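Long-range contact in methionine-binding lipoprotein metQ (Bacillus subtilis subsp. subtilis, PDB 4GOT), which probably binds methionine at the outer face of the cell membrane and delivers it to the permease of the MetNPQ ABC transporter for import: residues Ile108-Asn113 against Phe155-Pro160. Residues are numbered along the deposited sequence; the frame is centred on the assembly and turned at random.
Sequences IILTNN and FKKVAP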
ATOM      1  N   ILE A 108      -4.522  -5.424  19.424  1.00 32.12           N
ATOM      2  CA  ILE A 108      -4.491  -4.776  18.111  1.00 33.96           C
ATOM      3  C   ILE A 108      -3.530  -5.591  17.251  1.00 31.06           C
ATOM      4  O   ILE A 108      -2.383  -5.792  17.638  1.00 30.30           O
ATOM      5  CB  ILE A 108      -4.045  -3.296  18.186  1.00 32.99           C
ATOM      6  CG1 ILE A 108      -4.939  -2.476  19.142  1.00 37.16           C
ATOM      7  CG2 ILE A 108      -4.084  -2.638  16.819  1.00 33.92           C
ATOM      8  CD1 ILE A 108      -6.402  -2.432  18.774  1.00 37.41           C
ATOM      9  N   ILE A 109      -4.030  -6.102  16.119  1.00 29.66           N
ATOM     10  CA  ILE A 109      -3.194  -6.823  15.150  1.00 31.72           C
ATOM     11  C   ILE A 109      -2.688  -5.822  14.092  1.00 28.34           C
ATOM     12  O   ILE A 109      -3.396  -5.436  13.140  1.00 28.37           O
ATOM     13  CB  ILE A 109      -3.922  -7.997  14.432  1.00 30.35           C
ATOM     14  CG1 ILE A 109      -4.714  -8.866  15.430  1.00 31.48           C
ATOM     15  CG2 ILE A 109      -2.947  -8.828  13.577  1.00 33.57           C
ATOM     16  CD1 ILE A 109      -3.862  -9.683  16.378  1.00 32.97           C
ATOM     17  N   LEU A 110      -1.446  -5.426  14.303  1.00 24.98           N
ATOM     18  CA  LEU A 110      -0.635  -4.669  13.363  1.00 24.94           C
ATOM     19  C   LEU A 110      -0.129  -5.597  12.268  1.00 25.86           C
ATOM     20  O   LEU A 110      -0.056  -6.813  12.467  1.00 24.80           O
ATOM     21  CB  LEU A 110       0.601  -4.132  14.097  1.00 24.54           C
ATOM     22  CG  LEU A 110       0.386  -3.205  15.304  1.00 26.25           C
ATOM     23  CD1 LEU A 110       1.747  -2.840  15.894  1.00 25.37           C
ATOM     24  CD2 LEU A 110      -0.385  -1.951  14.871  1.00 27.42           C
ATOM     25  N   THR A 111       0.226  -5.027  11.117  1.00 27.99           N
ATOM     26  CA  THR A 111       1.011  -5.797  10.149  1.00 27.62           C
ATOM     27  C   THR A 111       2.469  -5.657  10.603  1.00 30.88           C
ATOM     28  O   THR A 111       2.808  -4.751  11.397  1.00 29.54           O
ATOM     29  CB  THR A 111       0.756  -5.372   8.669  1.00 28.19           C
ATOM     30  OG1 THR A 111       1.625  -4.310   8.290  1.00 29.54           O
ATOM     31  CG2 THR A 111      -0.722  -4.969   8.411  1.00 26.12           C
ATOM     32  N   ASN A 112       3.308  -6.548  10.092  1.00 30.42           N
ATOM     33  CA  ASN A 112       4.740  -6.551  10.379  1.00 33.96           C
ATOM     34  C   ASN A 112       5.557  -5.698   9.363  1.00 34.33           C
ATOM     35  O   ASN A 112       6.773  -5.741   9.371  1.00 29.84           O
ATOM     36  CB  ASN A 112       5.262  -8.006  10.499  1.00 31.93           C
ATOM     37  CG  ASN A 112       5.265  -8.758   9.178  1.00 32.77           C
ATOM     38  OD1 ASN A 112       5.036  -8.182   8.118  1.00 35.48           O
ATOM     39  ND2 ASN A 112       5.543 -10.056   9.241  1.00 38.27           N
ATOM     40  N   ASN A 113       4.862  -4.881   8.556  1.00 32.57           N
ATOM     41  CA  ASN A 113       5.464  -3.951   7.588  1.00 29.23           C
ATOM     42  C   ASN A 113       6.161  -2.818   8.361  1.00 27.22           C
ATOM     43  O   ASN A 113       5.494  -1.887   8.844  1.00 26.73           O
ATOM     44  CB  ASN A 113       4.314  -3.410   6.687  1.00 33.15           C
ATOM     45  CG  ASN A 113       4.774  -2.597   5.498  1.00 30.16           C
ATOM     46  OD1 ASN A 113       5.804  -1.922   5.511  1.00 31.80           O
ATOM     47  ND2 ASN A 113       3.968  -2.644   4.446  1.00 26.42           N
ATOM     48  N   PHE A 155      -0.233  -5.318  21.436  1.00 34.64           N
ATOM     49  CA  PHE A 155      -0.061  -5.370  19.990  1.00 32.36           C
ATOM     50  C   PHE A 155       0.558  -6.695  19.558  1.00 34.16           C
ATOM     51  O   PHE A 155       1.459  -7.195  20.228  1.00 33.53           O
ATOM     52  CB  PHE A 155       0.794  -4.212  19.485  1.00 31.06           C
ATOM     53  CG  PHE A 155       0.294  -2.846  19.922  1.00 32.25           C
ATOM     54  CD1 PHE A 155      -0.606  -2.137  19.151  1.00 31.61           C
ATOM     55  CD2 PHE A 155       0.753  -2.275  21.081  1.00 35.06           C
ATOM     56  CE1 PHE A 155      -1.068  -0.873  19.540  1.00 33.29           C
ATOM     57  CE2 PHE A 155       0.294  -1.014  21.484  1.00 35.88           C
ATOM     58  CZ  PHE A 155      -0.621  -0.317  20.711  1.00 33.43           C
ATOM     59  N   LYS A 156       0.065  -7.229  18.442  1.00 32.56           N
ATOM     60  CA  LYS A 156       0.629  -8.419  17.802  1.00 32.70           C
ATOM     61  C   LYS A 156       0.964  -8.024  16.349  1.00 30.25           C
ATOM     62  O   LYS A 156       0.458  -7.034  15.845  1.00 26.92           O
ATOM     63  CB  LYS A 156      -0.396  -9.568  17.792  1.00 38.29           C
ATOM     64  CG  LYS A 156      -0.954 -10.017  19.142  1.00 42.48           C
ATOM     65  CD  LYS A 156      -0.032 -11.018  19.814  1.00 48.64           C
ATOM     66  CE  LYS A 156      -0.698 -11.748  20.986  1.00 56.14           C
ATOM     67  NZ  LYS A 156      -1.476 -12.953  20.541  1.00 50.72           N
ATOM     68  N   LYS A 157       1.814  -8.791  15.666  1.00 27.76           N
ATOM     69  CA  LYS A 157       2.144  -8.474  14.285  1.00 29.09           C
ATOM     70  C   LYS A 157       1.925  -9.676  13.413  1.00 28.93           C
ATOM     71  O   LYS A 157       2.357 -10.762  13.775  1.00 25.74           O
ATOM     72  CB  LYS A 157       3.598  -7.999  14.145  1.00 32.82           C
ATOM     73  CG  LYS A 157       3.843  -6.638  14.735  1.00 34.13           C
ATOM     74  CD  LYS A 157       5.292  -6.471  15.148  1.00 42.75           C
ATOM     75  CE  LYS A 157       5.488  -5.236  16.026  1.00 46.32           C
ATOM     76  NZ  LYS A 157       5.864  -4.125  15.130  1.00 51.29           N
ATOM     77  N   VAL A 158       1.225  -9.456  12.297  1.00 27.68           N
ATOM     78  CA  VAL A 158       0.947 -10.500  11.302  1.00 25.57           C
ATOM     79  C   VAL A 158       1.416 -10.004   9.926  1.00 24.27           C
ATOM     80  O   VAL A 158       1.348  -8.818   9.631  1.00 24.56           O
ATOM     81  CB  VAL A 158      -0.567 -10.834  11.283  1.00 25.15           C
ATOM     82  CG1 VAL A 158      -0.925 -11.801  10.154  1.00 23.06           C
ATOM     83  CG2 VAL A 158      -0.992 -11.429  12.646  1.00 26.06           C
ATOM     84  N   ALA A 159       1.828 -10.920   9.061  1.00 23.15           N
ATOM     85  CA  ALA A 159       2.182 -10.541   7.704  1.00 23.10           C
ATOM     86  C   ALA A 159       0.978  -9.837   7.050  1.00 23.52           C
ATOM     87  O   ALA A 159      -0.167 -10.205   7.327  1.00 22.64           O
ATOM     88  CB  ALA A 159       2.631 -11.769   6.907  1.00 21.34           C
ATOM     89  N   PRO A 160       1.230  -8.783   6.227  1.00 25.07           N
ATOM     90  CA  PRO A 160       0.132  -8.022   5.577  1.00 25.16           C
ATOM     91  C   PRO A 160      -0.690  -8.932   4.658  1.00 24.39           C
ATOM     92  O   PRO A 160      -1.871  -8.718   4.454  1.00 21.96           O
ATOM     93  CB  PRO A 160       0.856  -6.904   4.801  1.00 26.17           C
ATOM     94  CG  PRO A 160       2.312  -7.144   5.023  1.00 23.59           C
ATOM     95  CD  PRO A 160       2.534  -8.106   6.109  1.00 23.57           C
TER
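With chi1 at -46°, I109 sets CG2 anti to its backbone N and CG1 beside it, and both branches reach the neighbouring strand on one face: CG2 presses on V158 CG2 at 3.4 Å, tighter than usual for two methyls, while CD1 lies 3.7 Å from K156 CB. V158 has CG1 anti to its backbone N (chi1 174°), which leaves CG2 beside that N, facing I109. An alanine in place of I109 would probably leave V158 CG2 and the K156 stem without the outer carbons they pack on and open a gap on this face. On the opposite face the F155 ring lies obliquely, its CD1 3.8 Å from I108 CB, and L110 CD1 reaches F155 CB at 4.0 Å.

The strands run parallel, and the donor alternates between them. K156 N donates to I108 O (3.0 Å) and V158 N to L110 O, whereas L110 N and N112 N turn to K156 O and V158 O, both bent at the hydrogen. In the last, N112 N stands above the carbonyl plane of V158, where the strand gives way to loop. Here the N112 side chain crosses that of P160 at about a right angle, N112 OD1 3.2 Å from P160 CD, and T111 OG1 closes an ST turn by accepting from N113 N, a residue touching the bound selenomethionine.

The pair forms one edge of the mixed sheet in one lobe of this periplasmic-binding-protein-like fold, 155-158 outermost and 108-111 also pairing with strand 174-177. Helix 117-126 covers L110 and F155; helix 163-168 covers I109 and V158.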